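Local atomic coordinates of GPI-anchored protein LLG1 (Arabidopsis thaliana, PDB entry 6A5D), a protein that is a GPI-anchored plant membrane protein that probably acts as a co-receptor in the heterotypic receptor complex perceiving RALF peptides. Residues I37-C42 with G86-G91. Numbering follows the deposited sequence.
Sequences IITSKC and GKYPPG
The Tyr88 ring meets Cys42 at its edge, where the carbonyl O of Cys42 lies in the ring plane. On one face Gly86 O sits 3.6 Å above the plane, over the ring centre. Cys42 SG and Ile38 CG2 lie on the other side of the plane, both obliquely. Thr39 CG2 is also oblique to the ring, and the Thr39 side chain crosses that of Tyr88 at about a right angle. Tyr88 CG lies anti to its own carbonyl carbon (chi1 -65°), and the side chain reaches across to the turn after helix 36-39. There Tyr88 OH donates a hydrogen bond of 2.7 Å to Cys42 O. The C=O...O angle is 143°. Ile38 CG2 packs 3.8 Å from Tyr88 CE2. Thr39 CG2 touches both Tyr88 OH and Gly86 CA. Cys42 SG lies anti to its backbone N (chi1 -178°) and comes 3.8 Å from Tyr88 CE1, a sulfur-aromatic contact. The same sulfur forms the disulfide with Cys52 of helix 49-60. Phe93 of helix 92-99 packs edge-to-face with Tyr88 and also touches Ile38 and Cys42. Ile38 CG2 and the sulfur give the ring apolar partners. The buried hydroxyl is satisfied by an in-plane lone pair of Cys42 O, which ties the loop after helix 74-86 to the disulfide-linked turn.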
ATOM      1  N   ILE A  37      -2.526  -6.854  -8.853  1.00 10.11           N
ATOM      2  CA  ILE A  37      -3.766  -6.154  -8.519  1.00 12.44           C
ATOM      3  C   ILE A  37      -3.562  -4.642  -8.565  1.00 12.91           C
ATOM      4  O   ILE A  37      -4.445  -3.892  -9.002  1.00 14.46           O
ATOM      5  CB  ILE A  37      -4.325  -6.639  -7.171  1.00 14.01           C
ATOM      6  CG1 ILE A  37      -5.710  -6.053  -6.940  1.00 15.22           C
ATOM      7  CG2 ILE A  37      -3.371  -6.291  -6.017  1.00 12.17           C
ATOM      8  CD1 ILE A  37      -6.363  -6.583  -5.707  1.00 19.18           C
ATOM      9  N   ILE A  38      -2.382  -4.172  -8.148  1.00 11.31           N
ATOM     10  CA  ILE A  38      -2.086  -2.739  -8.213  1.00  9.67           C
ATOM     11  C   ILE A  38      -1.641  -2.324  -9.614  1.00 11.24           C
ATOM     12  O   ILE A  38      -2.182  -1.368 -10.192  1.00 13.17           O
ATOM     13  CB  ILE A  38      -1.041  -2.334  -7.156  1.00 10.76           C
ATOM     14  CG1 ILE A  38      -1.495  -2.711  -5.740  1.00 10.22           C
ATOM     15  CG2 ILE A  38      -0.755  -0.829  -7.282  1.00 10.92           C
ATOM     16  CD1 ILE A  38      -0.474  -2.392  -4.663  1.00  9.41           C
ATOM     17  N   THR A  39      -0.641  -3.014 -10.179  1.00  9.54           N
ATOM     18  CA  THR A  39      -0.044  -2.543 -11.431  1.00 12.07           C
ATOM     19  C   THR A  39      -1.017  -2.624 -12.603  1.00 14.52           C
ATOM     20  O   THR A  39      -0.902  -1.829 -13.549  1.00 13.86           O
ATOM     21  CB  THR A  39       1.267  -3.275 -11.756  1.00 13.27           C
ATOM     22  OG1 THR A  39       1.022  -4.673 -11.931  1.00 11.27           O
ATOM     23  CG2 THR A  39       2.279  -3.093 -10.650  1.00 14.74           C
ATOM     24  N   SER A  40      -1.953  -3.582 -12.580  1.00 11.02           N
ATOM     25  CA  SER A  40      -2.933  -3.698 -13.658  1.00 14.28           C
ATOM     26  C   SER A  40      -3.992  -2.602 -13.590  1.00 14.64           C
ATOM     27  O   SER A  40      -4.589  -2.260 -14.619  1.00 18.00           O
ATOM     28  CB  SER A  40      -3.578  -5.085 -13.647  1.00 13.56           C
ATOM     29  OG  SER A  40      -4.497  -5.221 -12.583  1.00 16.42           O
ATOM     30  N   LYS A  41      -4.282  -2.079 -12.391  1.00 12.41           N
ATOM     31  CA  LYS A  41      -5.328  -1.072 -12.222  1.00 12.88           C
ATOM     32  C   LYS A  41      -4.814   0.353 -12.103  1.00 14.31           C
ATOM     33  O   LYS A  41      -5.612   1.289 -12.220  1.00 14.91           O
ATOM     34  CB  LYS A  41      -6.213  -1.342 -10.996  1.00 15.94           C
ATOM     35  CG  LYS A  41      -7.360  -2.295 -11.232  1.00 20.30           C
ATOM     36  CD  LYS A  41      -7.883  -2.845  -9.923  1.00 20.88           C
ATOM     37  CE  LYS A  41      -9.273  -3.434 -10.125  1.00 27.84           C
ATOM     38  NZ  LYS A  41      -9.435  -4.777  -9.523  1.00 30.43           N
ATOM     39  N   CYS A  42      -3.531   0.548 -11.823  1.00 12.15           N
ATOM     40  CA  CYS A  42      -3.000   1.860 -11.476  1.00 10.33           C
ATOM     41  C   CYS A  42      -1.830   2.167 -12.406  1.00 11.21           C
ATOM     42  O   CYS A  42      -0.688   1.811 -12.113  1.00 12.35           O
ATOM     43  CB  CYS A  42      -2.583   1.871 -10.006  1.00 11.42           C
ATOM     44  SG  CYS A  42      -1.955   3.470  -9.465  1.00  9.75           S
ATOM     45  N   GLY A  86       6.245  -1.366  -9.321  1.00 11.78           N
ATOM     46  CA  GLY A  86       5.263  -0.617 -10.079  1.00 13.29           C
ATOM     47  C   GLY A  86       5.774   0.690 -10.644  1.00 12.45           C
ATOM     48  O   GLY A  86       5.061   1.376 -11.387  1.00 13.36           O
ATOM     49  N   LYS A  87       7.009   1.046 -10.290  1.00 11.66           N
ATOM     50  CA  LYS A  87       7.612   2.319 -10.688  1.00 13.33           C
ATOM     51  C   LYS A  87       6.762   3.506 -10.244  1.00 12.37           C
ATOM     52  O   LYS A  87       6.495   4.428 -11.009  1.00 12.26           O
ATOM     53  CB  LYS A  87       7.942   2.372 -12.179  1.00 13.70           C
ATOM     54  CG  LYS A  87       8.922   1.300 -12.590  1.00 15.48           C
ATOM     55  CD  LYS A  87       8.177   0.099 -13.147  1.00 26.21           C
ATOM     56  CE  LYS A  87       9.066  -0.746 -14.051  1.00 25.84           C
ATOM     57  NZ  LYS A  87       8.260  -1.402 -15.122  1.00 25.66           N
ATOM     58  N   TYR A  88       6.321   3.467  -8.968  1.00 10.43           N
ATOM     59  CA  TYR A  88       5.438   4.513  -8.462  1.00 10.29           C
ATOM     60  C   TYR A  88       6.222   5.520  -7.635  1.00 11.61           C
ATOM     61  O   TYR A  88       7.149   5.145  -6.912  1.00 11.86           O
ATOM     62  CB  TYR A  88       4.366   3.900  -7.560  1.00  9.88           C
ATOM     63  CG  TYR A  88       3.411   2.979  -8.275  1.00 10.63           C
ATOM     64  CD1 TYR A  88       2.588   3.453  -9.283  1.00 10.72           C
ATOM     65  CD2 TYR A  88       3.325   1.628  -7.929  1.00 10.17           C
ATOM     66  CE1 TYR A  88       1.713   2.599  -9.953  1.00 10.12           C
ATOM     67  CE2 TYR A  88       2.454   0.772  -8.590  1.00 11.24           C
ATOM     68  CZ  TYR A  88       1.653   1.266  -9.595  1.00 11.50           C
ATOM     69  OH  TYR A  88       0.775   0.439 -10.253  1.00  9.99           O
ATOM     70  N   PRO A  89       5.851   6.794  -7.714  1.00 10.75           N
ATOM     71  CA  PRO A  89       6.457   7.795  -6.842  1.00 12.18           C
ATOM     72  C   PRO A  89       6.206   7.452  -5.385  1.00 11.63           C
ATOM     73  O   PRO A  89       5.111   6.991  -5.027  1.00 10.24           O
ATOM     74  CB  PRO A  89       5.712   9.085  -7.222  1.00 12.32           C
ATOM     75  CG  PRO A  89       5.222   8.840  -8.620  1.00 12.26           C
ATOM     76  CD  PRO A  89       4.909   7.370  -8.690  1.00 10.53           C
ATOM     77  N   PRO A  90       7.186   7.670  -4.512  1.00 11.60           N
ATOM     78  CA  PRO A  90       6.962   7.416  -3.084  1.00 12.43           C
ATOM     79  C   PRO A  90       5.862   8.325  -2.559  1.00 12.89           C
ATOM     80  O   PRO A  90       5.801   9.509  -2.887  1.00 13.02           O
ATOM     81  CB  PRO A  90       8.317   7.744  -2.443  1.00 14.06           C
ATOM     82  CG  PRO A  90       8.971   8.700  -3.416  1.00 16.83           C
ATOM     83  CD  PRO A  90       8.521   8.234  -4.781  1.00 15.46           C
ATOM     84  N   GLY A  91       4.981   7.751  -1.744  1.00 11.34           N
ATOM     85  CA  GLY A  91       3.854   8.468  -1.199  1.00 11.36           C
ATOM     86  C   GLY A  91       2.646   8.589  -2.111  1.00 12.04           C
ATOM     87  O   GLY A  91       1.629   9.156  -1.684  1.00 12.52           O
TER